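Local coordinates for Nitrate/nitrite sensor protein NarX (Escherichia coli K12, PDB 3EZI), which senses nitrate and nitrite through this sensor domain and, as a membrane-bound histidine kinase, relays nitrate availability to NarL and both nitrate and nitrite availability to NarP, at residues M36-F41 / Q62-R66. Residues are numbered along the deposited sequence; the frame is centred on the assembly and turned at random.
Sequences MEQTAF and QDYWR
The last turn of helix 30-40 runs antiparallel to residues 62-66 of helix 55-75, the two short axes 165° apart in direction and 11.3 Å at closest approach. Within the turns, Ala-40 N donates to Met-36 O (2.9 Å) and Arg-66 N to Gln-62 O (3.1 Å). Phe-41 leaves helical geometry (phi/psi -106/24), although its N still donates a hydrogen bond to Glu-37 O (3.1 Å). Ala-40 lies opposite Gln-62, CA to CA 6.6 Å. Trp-65 (chi1 t, chi2 80°) points toward the facing helix. Its NE1 donates a weak hydrogen bond to Met-36 SD (3.4 Å, 161°); the sulfur sits at the indole edge, a Met-aromatic contact made by an all-trans Met-36. On the benzo side, Trp-65 CH2 packs on Glu-37 CB at 3.5 Å. The NarX sensor domain, predicted to be periplasmic, is an antiparallel four-helix bundle; helix 30-40 is the first part of its interrupted second helix, and Phe-41 lies at the break. Met-36 continues inward onto Leu-19 of helix 3-22 and Phe-89 of helix 82-99. The carbonyl O of Ala-40 accepts a hydrogen bond from Gln-62 NE2 (2.9 Å, 164°). The Phe-41 ring (chi1 m) has Gln-62 CG over one face and Arg-66 NH2 3.6 Å from its CE2. Thr-39 OG1 bonds to Glu-35 O, and Tyr-64 OH to Asp-85 O. Toward solvent, the extended Glu-37 (chi1 and chi2 t) forms a salt bridge, its OE1 2.7 Å from Arg-66 NH2, with a weak bond from Arg-66 NH1 to the same OE1 (3.3 Å); Glu-37 OE2 instead pairs with Lys-34.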
ATOM      1  N   MET A  36      -1.789   3.019  -7.835  1.00 12.07           N
ATOM      2  CA  MET A  36      -1.698   2.552  -6.455  1.00 16.21           C
ATOM      3  C   MET A  36      -3.070   2.595  -5.761  1.00 15.05           C
ATOM      4  O   MET A  36      -3.432   1.691  -4.988  1.00 13.88           O
ATOM      5  CB  MET A  36      -0.659   3.389  -5.720  1.00 18.11           C
ATOM      6  CG  MET A  36      -0.171   2.753  -4.498  1.00 19.08           C
ATOM      7  SD  MET A  36       1.261   3.619  -3.816  1.00 14.93           S
ATOM      8  CE  MET A  36       1.481   2.566  -2.444  1.00 14.69           C
ATOM      9  N   GLU A  37      -3.860   3.625  -6.054  1.00 13.84           N
ATOM     10  CA  GLU A  37      -5.210   3.704  -5.466  1.00 14.48           C
ATOM     11  C   GLU A  37      -6.113   2.526  -5.936  1.00 14.87           C
ATOM     12  O   GLU A  37      -6.865   1.901  -5.134  1.00 11.67           O
ATOM     13  CB  GLU A  37      -5.877   5.036  -5.868  1.00 13.49           C
ATOM     14  CG  GLU A  37      -7.246   5.220  -5.249  1.00 15.12           C
ATOM     15  CD  GLU A  37      -7.949   6.479  -5.726  1.00 21.53           C
ATOM     16  OE1 GLU A  37      -8.903   6.908  -5.041  1.00 21.23           O
ATOM     17  OE2 GLU A  37      -7.560   7.032  -6.784  1.00 22.65           O
ATOM     18  N   GLN A  38      -6.023   2.187  -7.218  1.00 12.84           N
ATOM     19  CA  GLN A  38      -6.853   1.111  -7.755  1.00 14.51           C
ATOM     20  C   GLN A  38      -6.488  -0.226  -7.122  1.00 11.89           C
ATOM     21  O   GLN A  38      -7.345  -1.095  -6.946  1.00 13.53           O
ATOM     22  CB  GLN A  38      -6.661   0.982  -9.277  1.00 20.34           C
ATOM     23  CG  GLN A  38      -6.832   2.283 -10.028  1.00 27.87           C
ATOM     24  CD  GLN A  38      -8.260   2.541 -10.472  1.00 34.24           C
ATOM     25  OE1 GLN A  38      -9.188   2.475  -9.676  1.00 35.49           O
ATOM     26  NE2 GLN A  38      -8.434   2.865 -11.752  1.00 34.54           N
ATOM     27  N   THR A  39      -5.200  -0.377  -6.821  1.00 12.14           N
ATOM     28  CA  THR A  39      -4.694  -1.610  -6.238  1.00 11.58           C
ATOM     29  C   THR A  39      -5.105  -1.696  -4.761  1.00 11.56           C
ATOM     30  O   THR A  39      -5.581  -2.762  -4.301  1.00 12.10           O
ATOM     31  CB  THR A  39      -3.137  -1.679  -6.372  1.00 12.12           C
ATOM     32  OG1 THR A  39      -2.762  -1.577  -7.774  1.00 14.08           O
ATOM     33  CG2 THR A  39      -2.639  -3.052  -5.852  1.00 13.04           C
ATOM     34  N   ALA A  40      -4.968  -0.582  -4.040  1.00  9.76           N
ATOM     35  CA  ALA A  40      -5.313  -0.560  -2.611  1.00 14.68           C
ATOM     36  C   ALA A  40      -6.787  -0.847  -2.336  1.00 17.50           C
ATOM     37  O   ALA A  40      -7.107  -1.441  -1.317  1.00 15.60           O
ATOM     38  CB  ALA A  40      -4.940   0.776  -1.976  1.00 14.70           C
ATOM     39  N   PHE A  41      -7.674  -0.457  -3.250  1.00 15.86           N
ATOM     40  CA  PHE A  41      -9.102  -0.709  -3.040  1.00 14.94           C
ATOM     41  C   PHE A  41      -9.643  -1.830  -3.906  1.00 15.00           C
ATOM     42  O   PHE A  41     -10.854  -1.933  -4.158  1.00 18.33           O
ATOM     43  CB  PHE A  41      -9.916   0.599  -3.229  1.00 13.42           C
ATOM     44  CG  PHE A  41      -9.593   1.659  -2.209  1.00 14.65           C
ATOM     45  CD1 PHE A  41     -10.307   1.731  -1.008  1.00 13.85           C
ATOM     46  CD2 PHE A  41      -8.540   2.543  -2.424  1.00 12.32           C
ATOM     47  CE1 PHE A  41      -9.981   2.655  -0.037  1.00 12.01           C
ATOM     48  CE2 PHE A  41      -8.178   3.492  -1.461  1.00 16.42           C
ATOM     49  CZ  PHE A  41      -8.899   3.555  -0.253  1.00 16.49           C
ATOM     50  N   GLN A  62      -5.474   1.319   4.290  1.00 13.14           N
ATOM     51  CA  GLN A  62      -6.073   2.207   3.298  1.00 12.26           C
ATOM     52  C   GLN A  62      -6.150   3.617   3.858  1.00 11.03           C
ATOM     53  O   GLN A  62      -5.922   4.592   3.140  1.00 11.09           O
ATOM     54  CB  GLN A  62      -7.486   1.710   2.907  1.00 13.59           C
ATOM     55  CG  GLN A  62      -7.455   0.336   2.128  1.00 15.88           C
ATOM     56  CD  GLN A  62      -8.834  -0.259   1.942  1.00 13.39           C
ATOM     57  OE1 GLN A  62      -9.730   0.025   2.747  1.00 14.27           O
ATOM     58  NE2 GLN A  62      -9.023  -1.079   0.893  1.00 12.54           N
ATOM     59  N   ASP A  63      -6.548   3.717   5.116  1.00 10.35           N
ATOM     60  CA  ASP A  63      -6.627   5.014   5.810  1.00 12.29           C
ATOM     61  C   ASP A  63      -5.245   5.659   5.898  1.00 14.85           C
ATOM     62  O   ASP A  63      -5.121   6.870   5.687  1.00 12.41           O
ATOM     63  CB  ASP A  63      -7.172   4.866   7.255  1.00 12.92           C
ATOM     64  CG  ASP A  63      -8.636   4.501   7.306  1.00 20.85           C
ATOM     65  OD1 ASP A  63      -9.326   4.575   6.255  1.00 20.08           O
ATOM     66  OD2 ASP A  63      -9.077   4.134   8.440  1.00 19.66           O
ATOM     67  N   TYR A  64      -4.215   4.863   6.229  1.00 13.64           N
ATOM     68  CA  TYR A  64      -2.854   5.402   6.320  1.00 13.44           C
ATOM     69  C   TYR A  64      -2.402   5.885   4.929  1.00 12.29           C
ATOM     70  O   TYR A  64      -1.825   6.972   4.769  1.00 11.48           O
ATOM     71  CB  TYR A  64      -1.910   4.314   6.860  1.00 15.66           C
ATOM     72  CG  TYR A  64      -0.462   4.757   6.990  1.00 16.01           C
ATOM     73  CD1 TYR A  64      -0.028   5.429   8.127  1.00 12.01           C
ATOM     74  CD2 TYR A  64       0.464   4.480   5.990  1.00 19.76           C
ATOM     75  CE1 TYR A  64       1.295   5.807   8.275  1.00 15.52           C
ATOM     76  CE2 TYR A  64       1.791   4.860   6.122  1.00 16.71           C
ATOM     77  CZ  TYR A  64       2.193   5.521   7.275  1.00 21.55           C
ATOM     78  OH  TYR A  64       3.520   5.879   7.429  1.00 22.94           O
ATOM     79  N   TRP A  65      -2.661   5.075   3.909  1.00 11.87           N
ATOM     80  CA  TRP A  65      -2.283   5.477   2.562  1.00 10.18           C
ATOM     81  C   TRP A  65      -2.877   6.862   2.201  1.00 10.76           C
ATOM     82  O   TRP A  65      -2.183   7.766   1.724  1.00 12.59           O
ATOM     83  CB  TRP A  65      -2.811   4.415   1.581  1.00 12.29           C
ATOM     84  CG  TRP A  65      -2.394   4.641   0.147  1.00 12.95           C
ATOM     85  CD1 TRP A  65      -1.175   4.334  -0.426  1.00 14.78           C
ATOM     86  CD2 TRP A  65      -3.171   5.279  -0.869  1.00 15.23           C
ATOM     87  NE1 TRP A  65      -1.159   4.761  -1.750  1.00 17.45           N
ATOM     88  CE2 TRP A  65      -2.365   5.350  -2.039  1.00 14.23           C
ATOM     89  CE3 TRP A  65      -4.475   5.804  -0.907  1.00 15.26           C
ATOM     90  CZ2 TRP A  65      -2.825   5.932  -3.230  1.00 15.09           C
ATOM     91  CZ3 TRP A  65      -4.930   6.379  -2.088  1.00 16.09           C
ATOM     92  CH2 TRP A  65      -4.104   6.443  -3.232  1.00 16.11           C
ATOM     93  N   ARG A  66      -4.185   7.007   2.369  1.00 12.38           N
ATOM     94  CA  ARG A  66      -4.846   8.267   2.013  1.00 12.05           C
ATOM     95  C   ARG A  66      -4.564   9.476   2.914  1.00 14.66           C
ATOM     96  O   ARG A  66      -4.414  10.607   2.435  1.00 13.66           O
ATOM     97  CB  ARG A  66      -6.378   8.070   1.986  1.00 15.78           C
ATOM     98  CG  ARG A  66      -6.987   8.212   0.595  1.00 25.77           C
ATOM     99  CD  ARG A  66      -8.497   8.222   0.632  1.00 26.74           C
ATOM    100  NE  ARG A  66      -9.113   7.342  -0.369  1.00 24.70           N
ATOM    101  CZ  ARG A  66      -9.010   7.487  -1.684  1.00 20.18           C
ATOM    102  NH1 ARG A  66      -8.313   8.477  -2.205  1.00 22.43           N
ATOM    103  NH2 ARG A  66      -9.629   6.621  -2.471  1.00 19.15           N
TER